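Local coordinates for protein CAS6A (PDB 4C97) that probably cleaves precursor CRISPR RNA as a Cas6-family endoribonuclease, processing the RNA used in antiviral defence, at residues P20-L25 and L50-R55. The protein carries 1 engineered substitution. Residues are numbered along the deposited sequence; the frame is centred on the assembly and turned at random.
Sequences PEPLGL and LGFGGR
The ring of F52 packs against the start of helix 22-36, touched by P20, P22 and L25. Apolar contacts carry most of the packing. F52 CB rests against the pyrrolidine of P20, 3.9 Å from P20 CG, and the ring tip meets P22, with F52 CZ 3.9 Å from P22 CD. A first torsion of 57°, with CG between the backbone N and the carbonyl carbon, turns the ring toward the prolines. L25 adds one methyl: L25 CD2 approaches the ring obliquely, 4.1 Å from F52 CD1, and packs on L50 CB at 4.0 Å. CG of L25 is anti to the backbone N (chi1 -180°) and CD2 continues the extended chain, which carries this methyl to the strand.

Polar atoms enter as plain contacts. P20 O sits over one face of the F52 ring, offset toward the rim and 3.7 Å from F52 CE2, while L25 CD2 comes within 3.2 Å of G51 O.

Just before the helix, E21 holds the N-cap position, and E21 O accepts a 2.9 Å bond from L25 N, closing the first turn. P20 and L25 also touch A59 and A61 of strand 58-65, and L50 reaches F29 farther along the helix. The arrangement is helix-on-sheet packing in a ferredoxin-like (RAMP) domain of the Cas6 fold: the first helix starts against outer strand 48-55 of its antiparallel sheet.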
loop_
_atom_site.group_PDB
_atom_site.type_symbol
_atom_site.label_atom_id
_atom_site.label_comp_id
_atom_site.label_asym_id
_atom_site.label_seq_id
_atom_site.Cartn_x
_atom_site.Cartn_y
_atom_site.Cartn_z
ATOM N N PRO A 20 15.666 -6.117 3.542
ATOM C CA PRO A 20 15.309 -5.193 4.613
ATOM C C PRO A 20 14.396 -5.853 5.621
ATOM O O PRO A 20 13.671 -6.801 5.282
ATOM C CB PRO A 20 14.547 -4.087 3.877
ATOM C CG PRO A 20 14.947 -4.193 2.488
ATOM C CD PRO A 20 15.195 -5.632 2.236
ATOM N N GLU A 21 14.470 -5.367 6.854
ATOM C CA GLU A 21 13.651 -5.839 7.954
ATOM C C GLU A 21 12.618 -4.758 8.272
ATOM O O GLU A 21 12.918 -3.575 8.183
ATOM C CB GLU A 21 14.528 -6.114 9.156
ATOM C CG GLU A 21 15.457 -7.269 8.918
ATOM C CD GLU A 21 16.414 -7.512 10.060
ATOM O OE1 GLU A 21 16.404 -6.735 11.045
ATOM O OE2 GLU A 21 17.181 -8.497 9.963
ATOM N N PRO A 22 11.379 -5.165 8.588
ATOM C CA PRO A 22 10.289 -4.216 8.835
ATOM C C PRO A 22 10.618 -3.093 9.821
ATOM O O PRO A 22 10.457 -1.906 9.528
ATOM C CB PRO A 22 9.199 -5.111 9.416
ATOM C CG PRO A 22 9.426 -6.432 8.794
ATOM C CD PRO A 22 10.894 -6.549 8.539
ATOM N N LEU A 23 11.089 -3.480 10.999
ATOM C CA LEU A 23 11.410 -2.482 12.018
ATOM C C LEU A 23 12.615 -1.608 11.643
ATOM O O LEU A 23 12.597 -0.398 11.888
ATOM C CB LEU A 23 11.574 -3.138 13.380
ATOM C CG LEU A 23 10.177 -3.580 13.831
ATOM C CD1 LEU A 23 10.243 -4.827 14.613
ATOM C CD2 LEU A 23 9.478 -2.467 14.601
ATOM N N GLY A 24 13.633 -2.179 11.012
ATOM C CA GLY A 24 14.758 -1.358 10.572
ATOM C C GLY A 24 14.334 -0.343 9.504
ATOM O O GLY A 24 14.748 0.839 9.527
ATOM N N LEU A 25 13.517 -0.803 8.556
ATOM C CA LEU A 25 12.972 0.095 7.528
ATOM C C LEU A 25 12.145 1.219 8.158
ATOM O O LEU A 25 12.357 2.413 7.864
ATOM C CB LEU A 25 12.128 -0.690 6.516
ATOM C CG LEU A 25 11.517 0.146 5.392
ATOM C CD1 LEU A 25 12.555 0.939 4.620
ATOM C CD2 LEU A 25 10.741 -0.765 4.434
ATOM N N LEU A 50 5.107 1.738 4.064
ATOM C CA LEU A 50 6.425 1.246 3.725
ATOM C C LEU A 50 6.317 -0.168 3.204
ATOM O O LEU A 50 5.355 -0.891 3.492
ATOM C CB LEU A 50 7.360 1.304 4.938
ATOM C CG LEU A 50 7.547 2.690 5.549
ATOM C CD1 LEU A 50 8.334 2.580 6.848
ATOM C CD2 LEU A 50 8.234 3.610 4.561
ATOM N N GLY A 51 7.289 -0.548 2.402
ATOM C CA GLY A 51 7.337 -1.899 1.910
ATOM C C GLY A 51 8.715 -2.320 1.499
ATOM O O GLY A 51 9.639 -1.534 1.478
ATOM N N PHE A 52 8.836 -3.597 1.174
ATOM C CA PHE A 52 10.087 -4.135 0.727
ATOM C C PHE A 52 9.846 -5.441 0.028
ATOM O O PHE A 52 8.794 -6.087 0.185
ATOM C CB PHE A 52 11.060 -4.345 1.906
ATOM C CG PHE A 52 10.524 -5.239 2.981
ATOM C CD1 PHE A 52 9.757 -4.715 4.007
ATOM C CD2 PHE A 52 10.785 -6.601 2.979
ATOM C CE1 PHE A 52 9.238 -5.539 4.983
ATOM C CE2 PHE A 52 10.272 -7.413 3.972
ATOM C CZ PHE A 52 9.492 -6.874 4.959
ATOM N N GLY A 53 10.824 -5.830 -0.769
ATOM C CA GLY A 53 10.683 -7.069 -1.489
ATOM C C GLY A 53 11.913 -7.419 -2.278
ATOM O O GLY A 53 13.003 -6.874 -2.052
ATOM N N GLY A 54 11.713 -8.346 -3.209
ATOM C CA GLY A 54 12.773 -8.850 -4.047
ATOM C C GLY A 54 13.331 -10.145 -3.506
ATOM O O GLY A 54 12.614 -10.965 -2.949
ATOM N N ARG A 55 14.631 -10.311 -3.673
ATOM C CA ARG A 55 15.312 -11.556 -3.361
ATOM C C ARG A 55 16.718 -11.201 -2.918
ATOM O O ARG A 55 17.161 -10.062 -3.095
ATOM C CB ARG A 55 15.379 -12.432 -4.611
ATOM C CG ARG A 55 16.026 -11.721 -5.800
ATOM C CD ARG A 55 16.113 -12.599 -7.038
ATOM N NE ARG A 55 17.118 -12.092 -7.973
ATOM C CZ ARG A 55 16.861 -11.434 -9.106
ATOM N NH1 ARG A 55 15.611 -11.192 -9.496
ATOM N NH2 ARG A 55 17.871 -11.022 -9.865
#